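Local coordinates for protein alkaline phosphatase (Thermus thermophilus, PDB 7KWD) that probably hydrolyses phosphate monoesters as a homodimeric alkaline phosphatase that depends on zinc and magnesium ions, at residues 80-86 against 452-457; 133-137 against 258-263; 143-147 against 159-165; 56-60 against 287-291; 301-305 against 442-446. All coordinates share one frame; numbering follows the deposited sequence.

Contact 1: 80-86 against 452-457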
# COMPACT_ATOMS: atom_id res chain seq x y z
N ASN A 80 -3.27 7.93 13.90
CA ASN A 80 -2.61 6.84 13.21
C ASN A 80 -1.60 7.40 12.22
O ASN A 80 -1.64 8.57 11.83
CB ASN A 80 -3.59 5.87 12.51
CG ASN A 80 -4.44 6.53 11.46
OD1 ASN A 80 -4.14 6.46 10.24
ND2 ASN A 80 -5.53 7.13 11.90
N GLY A 81 -0.65 6.54 11.91
CA GLY A 81 0.41 6.87 10.98
C GLY A 81 0.95 5.58 10.39
O GLY A 81 0.25 4.60 10.19
N LEU A 82 2.25 5.63 10.10
CA LEU A 82 2.90 4.68 9.24
C LEU A 82 4.21 4.27 9.87
O LEU A 82 4.92 5.12 10.42
CB LEU A 82 3.19 5.29 7.87
CG LEU A 82 2.01 5.66 6.97
CD1 LEU A 82 2.53 6.32 5.68
CD2 LEU A 82 1.18 4.45 6.70
N ILE A 83 4.55 2.98 9.76
CA ILE A 83 5.88 2.54 10.15
C ILE A 83 6.65 2.02 8.94
O ILE A 83 6.11 1.32 8.09
CB ILE A 83 5.85 1.47 11.25
CG1 ILE A 83 4.89 0.34 10.89
CG2 ILE A 83 5.50 2.09 12.62
CD1 ILE A 83 5.16 -0.87 11.74
N ASN A 84 7.96 2.34 8.92
CA ASN A 84 8.90 1.65 8.04
C ASN A 84 9.25 0.29 8.65
O ASN A 84 9.46 0.16 9.86
CB ASN A 84 10.17 2.49 7.84
CG ASN A 84 10.04 3.47 6.69
OD1 ASN A 84 9.39 3.18 5.67
ND2 ASN A 84 10.64 4.64 6.85
N THR A 85 9.28 -0.75 7.80
CA THR A 85 9.41 -2.11 8.28
C THR A 85 10.74 -2.76 7.93
O THR A 85 10.96 -3.92 8.29
CB THR A 85 8.30 -2.97 7.69
OG1 THR A 85 8.39 -2.91 6.25
CG2 THR A 85 6.96 -2.45 8.14
N TYR A 86 11.61 -2.07 7.21
CA TYR A 86 12.87 -2.68 6.82
C TYR A 86 13.67 -3.16 8.03
O TYR A 86 13.66 -2.57 9.11
CB TYR A 86 13.70 -1.74 5.97
CG TYR A 86 13.98 -0.36 6.50
CD1 TYR A 86 15.06 -0.11 7.32
CD2 TYR A 86 13.21 0.71 6.08
CE1 TYR A 86 15.34 1.19 7.76
CE2 TYR A 86 13.47 1.98 6.50
CZ TYR A 86 14.54 2.22 7.34
OH TYR A 86 14.81 3.50 7.75
N LEU A 452 1.60 11.22 14.53
CA LEU A 452 2.62 10.19 14.32
C LEU A 452 3.43 10.45 13.06
O LEU A 452 4.67 10.45 13.09
CB LEU A 452 1.97 8.81 14.21
CG LEU A 452 1.38 8.35 15.54
CD1 LEU A 452 0.55 7.14 15.40
CD2 LEU A 452 2.49 8.09 16.53
N GLY A 453 2.75 10.64 11.95
CA GLY A 453 3.45 10.63 10.69
C GLY A 453 4.10 9.29 10.42
O GLY A 453 3.60 8.22 10.83
N LEU A 454 5.22 9.35 9.69
CA LEU A 454 5.97 8.17 9.27
C LEU A 454 7.09 7.98 10.26
O LEU A 454 7.97 8.83 10.35
CB LEU A 454 6.54 8.31 7.86
CG LEU A 454 7.52 7.21 7.46
CD1 LEU A 454 6.82 5.85 7.34
CD2 LEU A 454 8.20 7.53 6.17
N VAL A 455 7.04 6.88 11.03
CA VAL A 455 8.05 6.58 12.03
C VAL A 455 8.70 5.27 11.66
O VAL A 455 8.24 4.55 10.78
CB VAL A 455 7.48 6.52 13.46
CG1 VAL A 455 6.79 7.81 13.83
CG2 VAL A 455 6.58 5.31 13.63
N ASP A 456 9.76 4.95 12.38
CA ASP A 456 10.42 3.66 12.18
C ASP A 456 9.74 2.61 13.03
O ASP A 456 9.19 2.92 14.08
CB ASP A 456 11.90 3.76 12.52
CG ASP A 456 12.67 2.53 12.08
OD1 ASP A 456 12.76 2.31 10.85
OD2 ASP A 456 13.14 1.80 12.97
N ASN A 457 9.78 1.35 12.57
CA ASN A 457 9.10 0.34 13.37
C ASN A 457 9.70 0.25 14.78
O ASN A 457 8.99 -0.07 15.74
CB ASN A 457 9.07 -1.01 12.64
CG ASN A 457 10.44 -1.56 12.24
OD1 ASN A 457 11.50 -0.97 12.47
ND2 ASN A 457 10.40 -2.73 11.63
O HOH W 1 0.07 10.50 10.95
O HOH W 2 -1.06 10.58 14.34
O HOH W 3 12.44 4.52 9.22
O HOH W 4 12.20 -5.13 10.66
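Leu82 and Val455 are joined by a backbone hydrogen bond, Val455 N to Leu82 O at 2.8 Å. Leu82 N gives its hydrogen to Gly453 O, and Asn84 N reaches Val455 O at 2.9 Å. Along Ile83, CB rests near the carbonyl oxygen of Val455; the branch CG2 meets CG2 of Val455 at 3.5 Å; and CG1, held between the backbone N and the carbonyl carbon (chi1 50°), carries CD1 to within 4.0 Å of Asn457 CB. This is a parallel strand pairing of the alkaline phosphatase fold, with strand 438-443 hydrogen-bonded to the other edge of strand 80-84. On the face of Leu82 and Asn84, Leu454 sends CD1 to Leu82 CB and CD2 to Asn84 ND2. Asn84 OD1 is bonded to Gln58 of the second subunit, and the Leu454 backbone is hydrogen-bonded to that subunit too, so this face is part of the dimer interface. Where the strands end, water 3 links Asn84 ND2, the Tyr86 hydroxyl and Asp456 OD1, an oxygen that also forms a salt bridge with Lys107. Asn457 N closes the ladder with a weak bond to Asn84 O, 3.0 Å long and bent to 130°.

Contact 2: 133-137 against 258-263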
# COMPACT_ATOMS: atom_id res chain seq x y z
N GLY A 133 6.27 -6.56 37.23
CA GLY A 133 5.06 -6.97 37.89
C GLY A 133 3.82 -7.01 37.04
O GLY A 133 2.73 -7.19 37.58
N LYS A 134 3.93 -6.81 35.73
CA LYS A 134 2.76 -6.95 34.89
C LYS A 134 2.54 -8.43 34.56
O LYS A 134 3.49 -9.15 34.30
CB LYS A 134 2.91 -6.15 33.58
CG LYS A 134 3.38 -4.66 33.73
CD LYS A 134 2.28 -3.75 34.20
CE LYS A 134 2.83 -2.33 34.54
NZ LYS A 134 1.74 -1.44 34.95
N ALA A 135 1.27 -8.86 34.57
CA ALA A 135 0.88 -10.10 33.93
C ALA A 135 1.06 -9.98 32.42
O ALA A 135 0.96 -8.90 31.84
CB ALA A 135 -0.57 -10.44 34.27
N VAL A 136 1.35 -11.11 31.78
CA VAL A 136 1.63 -11.17 30.35
C VAL A 136 0.70 -12.19 29.70
O VAL A 136 0.53 -13.30 30.23
CB VAL A 136 3.10 -11.54 30.08
CG1 VAL A 136 3.38 -11.69 28.58
CG2 VAL A 136 4.03 -10.54 30.68
N GLY A 137 0.13 -11.81 28.56
CA GLY A 137 -0.66 -12.73 27.75
C GLY A 137 -0.22 -12.68 26.31
O GLY A 137 0.11 -11.63 25.78
N LEU A 258 -6.15 -11.42 32.54
CA LEU A 258 -5.08 -10.44 32.66
C LEU A 258 -5.56 -9.22 33.42
O LEU A 258 -4.84 -8.68 34.26
CB LEU A 258 -4.57 -10.06 31.26
CG LEU A 258 -4.07 -11.26 30.45
CD1 LEU A 258 -3.82 -10.92 28.99
CD2 LEU A 258 -2.79 -11.76 31.12
N ALA A 259 -6.82 -8.81 33.19
CA ALA A 259 -7.33 -7.60 33.83
C ALA A 259 -7.48 -7.76 35.33
O ALA A 259 -7.50 -6.75 36.03
CB ALA A 259 -8.69 -7.22 33.22
N ALA A 260 -7.60 -8.99 35.83
CA ALA A 260 -7.79 -9.21 37.26
C ALA A 260 -6.53 -8.99 38.07
O ALA A 260 -6.61 -8.83 39.28
CB ALA A 260 -8.27 -10.64 37.49
N HIS A 261 -5.37 -9.01 37.41
CA HIS A 261 -4.07 -8.93 38.08
C HIS A 261 -3.83 -7.55 38.66
O HIS A 261 -4.06 -6.52 38.01
CB HIS A 261 -2.99 -9.28 37.06
CG HIS A 261 -1.66 -9.65 37.64
ND1 HIS A 261 -1.37 -10.92 38.10
CD2 HIS A 261 -0.50 -8.94 37.74
CE1 HIS A 261 -0.11 -10.96 38.51
NE2 HIS A 261 0.44 -9.77 38.30
N ARG A 262 -3.35 -7.52 39.90
CA ARG A 262 -3.27 -6.25 40.63
C ARG A 262 -2.25 -5.32 40.01
O ARG A 262 -2.51 -4.12 39.81
CB ARG A 262 -2.94 -6.51 42.10
CG ARG A 262 -2.98 -5.28 43.00
CD ARG A 262 -2.00 -5.43 44.18
NE ARG A 262 -2.60 -5.06 45.47
CZ ARG A 262 -2.76 -3.81 45.91
NH1 ARG A 262 -2.37 -2.79 45.16
NH2 ARG A 262 -3.31 -3.59 47.09
N GLY A 263 -1.10 -5.86 39.64
CA GLY A 263 -0.03 -5.09 39.02
C GLY A 263 -0.26 -4.63 37.59
O GLY A 263 0.63 -3.98 37.02
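A Schellman motif ends helix 125-131, with Gly133 at positive phi as its C-prime residue, and the chain then enters strand 135-140; the turn and the first strand residues pack against the end of helix 247-259 and the loop leading to strand 265-271. Ala135 CB sits over one face of the His261 imidazole in a CH-pi contact, 3.8 Å from the ring centroid and displaced toward the rim beside CG. His261 places CG anti to its backbone N (chi1 -163°), which swings the ring against the strand. Gly133 O lies in the ring plane at its edge, 3.5 Å from NE2. Leu258 points both methyls at the strand: Leu258 CD1 is 3.8 Å from Gly137 CA, and Leu258 CD2 approaches Val136 O at 3.8 Å and also touches the Ala135 methyl. Lys134 bends at its second torsion (chi2 -76°) and lays CD 3.3 Å from Gly263 O, with NZ making a weak bond to that oxygen at 3.5 Å. The same NZ is hydrogen-bonded to Arg39 O. Contact between the segments thus rests mainly on methyl groups, a ring face and an aliphatic lysine chain, so shape probably matters more here than polar pairing.

Contact 3: 143-147 against 159-165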
# COMPACT_ATOMS: atom_id res chain seq x y z
N THR A 143 0.76 -20.80 15.49
CA THR A 143 1.35 -21.54 16.60
C THR A 143 1.72 -20.54 17.68
O THR A 143 2.19 -19.43 17.40
CB THR A 143 2.58 -22.33 16.16
OG1 THR A 143 3.49 -21.45 15.51
CG2 THR A 143 2.19 -23.46 15.21
N VAL A 144 1.46 -20.91 18.93
CA VAL A 144 1.61 -19.96 20.02
C VAL A 144 3.07 -19.58 20.21
O VAL A 144 3.37 -18.51 20.76
CB VAL A 144 0.97 -20.56 21.28
CG1 VAL A 144 1.85 -21.71 21.84
CG2 VAL A 144 0.76 -19.47 22.29
N THR A 145 3.98 -20.43 19.74
CA THR A 145 5.43 -20.27 19.80
C THR A 145 5.99 -19.55 18.56
O THR A 145 7.21 -19.46 18.38
CB THR A 145 6.06 -21.67 19.92
OG1 THR A 145 5.49 -22.48 18.89
CG2 THR A 145 5.76 -22.35 21.25
N HIS A 146 5.12 -19.06 17.69
CA HIS A 146 5.58 -18.43 16.45
C HIS A 146 6.27 -17.10 16.75
O HIS A 146 6.32 -16.61 17.88
CB HIS A 146 4.39 -18.26 15.51
CG HIS A 146 4.75 -18.35 14.06
ND1 HIS A 146 4.50 -17.31 13.18
CD2 HIS A 146 5.28 -19.36 13.32
CE1 HIS A 146 4.89 -17.67 11.97
NE2 HIS A 146 5.36 -18.91 12.02
N ALA A 147 6.85 -16.53 15.69
CA ALA A 147 7.83 -15.45 15.86
C ALA A 147 7.23 -14.23 16.53
O ALA A 147 7.87 -13.62 17.39
CB ALA A 147 8.40 -15.04 14.51
N ARG A 159 14.18 -18.81 15.05
CA ARG A 159 12.75 -18.66 15.24
C ARG A 159 12.03 -19.99 15.07
O ARG A 159 10.98 -20.21 15.67
CB ARG A 159 12.16 -17.62 14.27
CG ARG A 159 12.40 -17.88 12.78
CD ARG A 159 11.60 -16.95 11.87
NE ARG A 159 10.14 -17.13 11.97
CZ ARG A 159 9.26 -16.41 11.28
NH1 ARG A 159 7.95 -16.65 11.38
NH2 ARG A 159 9.69 -15.44 10.47
N ASN A 160 12.60 -20.90 14.28
CA ASN A 160 11.91 -22.14 13.94
C ASN A 160 12.09 -23.23 15.00
O ASN A 160 11.42 -24.28 14.90
CB ASN A 160 12.41 -22.60 12.57
CG ASN A 160 11.92 -21.70 11.45
OD1 ASN A 160 10.77 -21.27 11.44
ND2 ASN A 160 12.80 -21.39 10.53
N ALA A 161 12.90 -23.00 16.02
CA ALA A 161 13.10 -23.99 17.07
C ALA A 161 11.95 -23.93 18.07
O ALA A 161 12.11 -23.67 19.26
CB ALA A 161 14.45 -23.75 17.74
N GLU A 162 10.75 -24.17 17.56
CA GLU A 162 9.57 -23.93 18.39
C GLU A 162 9.40 -24.97 19.46
O GLU A 162 8.75 -24.69 20.48
CB GLU A 162 8.32 -23.87 17.51
CG GLU A 162 8.35 -22.64 16.58
CD GLU A 162 7.08 -22.48 15.75
OE1 GLU A 162 7.15 -22.72 14.52
OE2 GLU A 162 6.02 -22.15 16.36
N GLU A 163 9.96 -26.17 19.28
CA GLU A 163 9.93 -27.16 20.36
C GLU A 163 10.69 -26.62 21.57
O GLU A 163 10.22 -26.71 22.71
CB GLU A 163 10.52 -28.48 19.85
CG GLU A 163 10.02 -29.68 20.64
CD GLU A 163 10.43 -31.04 20.08
OE1 GLU A 163 11.13 -31.77 20.83
OE2 GLU A 163 10.04 -31.35 18.93
N ARG A 164 11.83 -26.00 21.32
CA ARG A 164 12.59 -25.38 22.41
C ARG A 164 11.88 -24.14 22.94
O ARG A 164 11.84 -23.91 24.16
CB ARG A 164 13.99 -25.04 21.88
CG ARG A 164 14.87 -24.18 22.81
CD ARG A 164 15.06 -24.79 24.21
NE ARG A 164 15.78 -23.86 25.07
CZ ARG A 164 15.55 -23.66 26.37
NH1 ARG A 164 14.62 -24.35 27.01
NH2 ARG A 164 16.27 -22.74 27.02
N ILE A 165 11.32 -23.31 22.04
CA ILE A 165 10.61 -22.11 22.46
C ILE A 165 9.47 -22.45 23.43
O ILE A 165 9.25 -21.76 24.42
CB ILE A 165 10.10 -21.36 21.20
CG1 ILE A 165 11.29 -20.77 20.43
CG2 ILE A 165 9.15 -20.21 21.58
CD1 ILE A 165 10.92 -20.29 19.02
O HOH W 5 5.06 -23.26 13.09
O HOH W 6 9.07 -18.50 16.35
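Thr143 and Thr145 both bind the carboxylate of Glu162, tying the type I turn from Thr143 to His146, which ends at this predicted magnesium ligand, to the first turn of helix 162-172. Two hydroxyl hydrogen bonds grip a single oxygen. Thr143 OG1 donates at 2.8 Å to the syn lone pair of Glu162 OE2, while Thr145 OG1 comes to the anti side at 2.6 Å, 20° out of the carboxylate plane. The other oxygen, OE1, accepts from water 5. Replacing Glu162 by alanine would probably deprive both threonine hydroxyls of their shared acceptor and let the turn that carries His146 shift. Apolar contact is smaller: Thr145 CB meets Ile165 CG2 at 3.8 Å. Among the flat groups, Arg159 bends at its third torsion (chi3 -64°) to bring one face of its guanidinium against the Ala147 methyl, which stands 3.4 Å above the plane. That guanidinium lies next to Ser95, the predicted phosphoserine nucleophile, and forms a salt bridge with Glu94 and a hydrogen bond to a tartrate probably taken up from the crystallisation liquor, consistent with a pocket for anions. The imidazole plane is turned 72° from it, with His146 CE1 at the guanidinium edge, 3.3 Å from Arg159 NH1.

Contact 4: 56-60 against 287-291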
# COMPACT_ATOMS: atom_id res chain seq x y z
N ILE A 56 -9.96 -3.77 0.53
CA ILE A 56 -10.90 -4.86 0.22
C ILE A 56 -11.86 -5.11 1.37
O ILE A 56 -13.06 -5.27 1.17
CB ILE A 56 -10.13 -6.15 -0.16
CG1 ILE A 56 -9.47 -6.00 -1.53
CG2 ILE A 56 -11.08 -7.34 -0.20
CD1 ILE A 56 -8.30 -7.02 -1.75
N ALA A 57 -11.34 -5.22 2.60
CA ALA A 57 -12.22 -5.47 3.74
C ALA A 57 -13.15 -4.29 4.01
O ALA A 57 -14.31 -4.47 4.40
CB ALA A 57 -11.39 -5.76 4.98
N GLN A 58 -12.62 -3.07 3.91
CA GLN A 58 -13.43 -1.87 4.05
C GLN A 58 -14.62 -1.89 3.09
O GLN A 58 -15.75 -1.63 3.49
CB GLN A 58 -12.57 -0.63 3.79
CG GLN A 58 -13.30 0.70 3.93
CD GLN A 58 -12.40 1.88 3.59
OE1 GLN A 58 -12.16 2.76 4.42
NE2 GLN A 58 -11.88 1.90 2.36
N ALA A 59 -14.36 -2.23 1.83
CA ALA A 59 -15.41 -2.28 0.82
C ALA A 59 -16.35 -3.43 1.09
O ALA A 59 -17.57 -3.27 0.99
CB ALA A 59 -14.79 -2.40 -0.57
N TYR A 60 -15.80 -4.59 1.44
CA TYR A 60 -16.65 -5.76 1.65
C TYR A 60 -17.64 -5.52 2.78
O TYR A 60 -18.82 -5.85 2.69
CB TYR A 60 -15.78 -6.98 1.92
CG TYR A 60 -16.59 -8.27 1.94
CD1 TYR A 60 -17.19 -8.71 3.09
CD2 TYR A 60 -16.79 -9.02 0.77
CE1 TYR A 60 -17.95 -9.86 3.11
CE2 TYR A 60 -17.55 -10.20 0.80
CZ TYR A 60 -18.13 -10.60 1.95
OH TYR A 60 -18.90 -11.75 1.99
N LEU A 287 -9.46 -11.79 3.64
CA LEU A 287 -10.61 -11.01 4.04
C LEU A 287 -11.20 -11.52 5.35
O LEU A 287 -11.49 -10.74 6.25
CB LEU A 287 -11.67 -11.04 2.95
CG LEU A 287 -13.08 -10.62 3.37
CD1 LEU A 287 -13.12 -9.13 3.62
CD2 LEU A 287 -14.10 -10.96 2.27
N TRP A 288 -11.41 -12.85 5.46
CA TRP A 288 -12.07 -13.36 6.65
C TRP A 288 -11.18 -13.26 7.88
O TRP A 288 -11.70 -13.06 8.99
CB TRP A 288 -12.59 -14.80 6.42
CG TRP A 288 -13.91 -14.72 5.71
CD1 TRP A 288 -14.14 -14.97 4.40
CD2 TRP A 288 -15.16 -14.29 6.27
NE1 TRP A 288 -15.46 -14.74 4.11
CE2 TRP A 288 -16.10 -14.33 5.24
CE3 TRP A 288 -15.57 -13.90 7.54
CZ2 TRP A 288 -17.44 -13.97 5.44
CZ3 TRP A 288 -16.90 -13.55 7.73
CH2 TRP A 288 -17.81 -13.59 6.69
N ASP A 289 -9.85 -13.34 7.73
CA ASP A 289 -9.00 -13.12 8.90
C ASP A 289 -8.95 -11.64 9.27
O ASP A 289 -8.80 -11.28 10.44
CB ASP A 289 -7.59 -13.68 8.67
CG ASP A 289 -7.46 -15.15 9.11
OD1 ASP A 289 -8.42 -15.91 8.85
OD2 ASP A 289 -6.45 -15.55 9.75
N VAL A 290 -9.13 -10.76 8.29
CA VAL A 290 -9.25 -9.35 8.61
C VAL A 290 -10.56 -9.08 9.30
O VAL A 290 -10.62 -8.26 10.23
CB VAL A 290 -9.11 -8.49 7.34
CG1 VAL A 290 -9.41 -7.03 7.67
CG2 VAL A 290 -7.70 -8.61 6.80
N LEU A 291 -11.64 -9.77 8.87
CA LEU A 291 -12.95 -9.60 9.50
C LEU A 291 -12.95 -10.23 10.89
O LEU A 291 -13.53 -9.68 11.83
CB LEU A 291 -14.07 -10.21 8.65
CG LEU A 291 -14.27 -9.56 7.28
CD1 LEU A 291 -15.48 -10.11 6.58
CD2 LEU A 291 -14.45 -8.04 7.39
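Ala57 and Leu287 form the nearest backbone approach of a buried, largely apolar helix-helix crossing between helix 51-65 and the long helix 283-306. The local axes of 56-60 and 287-291 cross at -75° and come within 9.9 Å, and the small Ala57 lets the CA atoms of the pair stand 5.8 Å apart. Leu287 carries most of the contact. Its CG lies anti to the backbone N (chi1 163°), and its two methyls divide the work: CD1 lies against Ala57 CA and Tyr60 CB, both at 3.8 Å, while CD2 sits over the middle of the Tyr60 ring in a CH-pi contact, 3.6 Å from the centroid and only 11° off the ring normal. On the neighbouring turn Val290 brings CG1 to 3.6 Å from Ala57 CB, so the alanine methyl is touched by Val290 as well as by Leu287 CD1. Leu291 adds CD1 at 4.1 Å from Tyr60 CD1, and the same methyl also packs over one face of the Trp288 indole. Phe49 touches Val290, and Ala59 packs on Tyr91 of the second subunit, which places helix 51-65 between this interface and the dimer contact. With no hydrogen bond between the segments, their cohesion is likely to come from dispersion and the burial of methyl and aromatic surface, the leucine methyl over the phenol face adding a CH-pi component.

Contact 5: 301-305 against 442-446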
# COMPACT_ATOMS: atom_id res chain seq x y z
N THR A 301 -11.49 -2.35 21.95
CA THR A 301 -11.81 -0.94 22.17
C THR A 301 -12.85 -0.79 23.27
O THR A 301 -12.75 0.09 24.13
CB THR A 301 -12.27 -0.27 20.88
OG1 THR A 301 -13.40 -0.95 20.33
CG2 THR A 301 -11.16 -0.23 19.88
N ALA A 302 -13.82 -1.69 23.32
CA ALA A 302 -14.80 -1.62 24.40
C ALA A 302 -14.13 -1.82 25.75
O ALA A 302 -14.47 -1.14 26.72
CB ALA A 302 -15.91 -2.64 24.17
N PHE A 303 -13.14 -2.71 25.82
CA PHE A 303 -12.35 -2.82 27.05
C PHE A 303 -11.62 -1.51 27.38
O PHE A 303 -11.62 -1.05 28.53
CB PHE A 303 -11.35 -3.97 26.96
CG PHE A 303 -10.60 -4.20 28.25
CD1 PHE A 303 -9.41 -3.53 28.50
CD2 PHE A 303 -11.09 -5.04 29.23
CE1 PHE A 303 -8.73 -3.71 29.68
CE2 PHE A 303 -10.41 -5.24 30.41
CZ PHE A 303 -9.23 -4.56 30.64
N VAL A 304 -10.98 -0.89 26.38
CA VAL A 304 -10.25 0.35 26.68
C VAL A 304 -11.23 1.44 27.13
O VAL A 304 -10.92 2.22 28.03
CB VAL A 304 -9.42 0.79 25.47
CG1 VAL A 304 -8.75 2.13 25.72
CG2 VAL A 304 -8.35 -0.26 25.16
N ASP A 305 -12.41 1.52 26.49
CA ASP A 305 -13.44 2.47 26.89
C ASP A 305 -13.77 2.32 28.37
O ASP A 305 -13.89 3.31 29.09
CB ASP A 305 -14.71 2.27 26.06
CG ASP A 305 -14.52 2.59 24.58
OD1 ASP A 305 -13.55 3.27 24.21
OD2 ASP A 305 -15.35 2.14 23.78
N LEU A 442 -3.18 4.22 17.39
CA LEU A 442 -3.24 4.33 18.85
C LEU A 442 -4.67 4.56 19.31
O LEU A 442 -5.35 5.47 18.81
CB LEU A 442 -2.38 5.48 19.36
CG LEU A 442 -0.91 5.43 18.93
CD1 LEU A 442 -0.18 6.70 19.42
CD2 LEU A 442 -0.27 4.21 19.48
N TYR A 443 -5.11 3.76 20.26
CA TYR A 443 -6.49 3.86 20.74
C TYR A 443 -6.41 4.00 22.25
O TYR A 443 -6.12 3.03 22.97
CB TYR A 443 -7.34 2.66 20.33
CG TYR A 443 -8.79 2.83 20.72
CD1 TYR A 443 -9.24 2.47 21.98
CD2 TYR A 443 -9.70 3.39 19.84
CE1 TYR A 443 -10.57 2.65 22.35
CE2 TYR A 443 -11.02 3.55 20.20
CZ TYR A 443 -11.45 3.17 21.45
OH TYR A 443 -12.78 3.35 21.78
N GLY A 444 -6.65 5.20 22.72
CA GLY A 444 -6.51 5.47 24.13
C GLY A 444 -7.05 6.84 24.47
O GLY A 444 -7.40 7.64 23.59
N GLN A 445 -7.10 7.09 25.78
CA GLN A 445 -7.63 8.33 26.30
C GLN A 445 -6.55 9.40 26.25
O GLN A 445 -5.41 9.16 26.65
CB GLN A 445 -8.10 8.13 27.75
CG GLN A 445 -8.55 9.41 28.45
CD GLN A 445 -9.22 9.12 29.79
OE1 GLN A 445 -8.60 9.23 30.85
NE2 GLN A 445 -10.50 8.73 29.74
N GLY A 446 -6.91 10.56 25.73
CA GLY A 446 -6.05 11.73 25.84
C GLY A 446 -4.95 11.85 24.82
O GLY A 446 -3.96 12.53 25.07
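Tyr443 sets its CG anti to the backbone N (chi1 -175°), carrying the phenol away from its strand and onto helix 283-306, while Asp305 turns CG anti to its carbonyl carbon (chi1 -66°) and brings a carboxylate oxygen round to the phenol oxygen. There Tyr443 OH donates to the syn lone pair of Asp305 OD1 at 2.6 Å. OD1 lies in the plane of the phenol ring, at its edge, although the carboxylate as a whole is turned 47° from that plane. One face of the ring is taken by Thr301: its CG2 stands over the centre, 3.6 Å from the centroid, a CH-pi contact, with CB 3.6 Å from Tyr443 CZ. The hydroxyl of Thr301 is used in its own helix, bonded to Leu297 O. Here strand 438-443, antiparallel to its neighbours 80-84 and 310-325, is covered by the C-terminal part of helix 283-306, and Leu74 of helix 70-75 touches both Thr301 and Tyr443. Phenylalanine in place of Tyr443 would probably keep the ring under Thr301 but leave the Asp305 carboxylate without this donor and free to turn. Val304 runs past the phenol in the opposite direction, its CB in the ring plane at the edge and its CG1 3.8 Å from Tyr443 CD1. CG1 also faces the backbone of the next residue, lying 4.3 Å from Gly444 CA.

Contact 3 lies closest to the catalytic centre, with the His146 side chain about 4 Å from the bound magnesium ion and that of Arg159 about 4 Å from the Ser95 side chain. Contact 1 is more distant, the Thr85 side chain about 9 Å from a zinc ion, and contact 4 lies farther out, the Val290 side chain about 13 Å from one. Contacts 4 and 5 use successive parts of helix 283-306, their centres 22 Å apart. Contact 5 touches contact 1 through Leu442 CD1 and Leu452 CD1 at 4.1 Å, and contact 2 through Phe303 CZ and Ala259 CB at 3.7 Å. Contacts 1 and 4 both reach the second subunit.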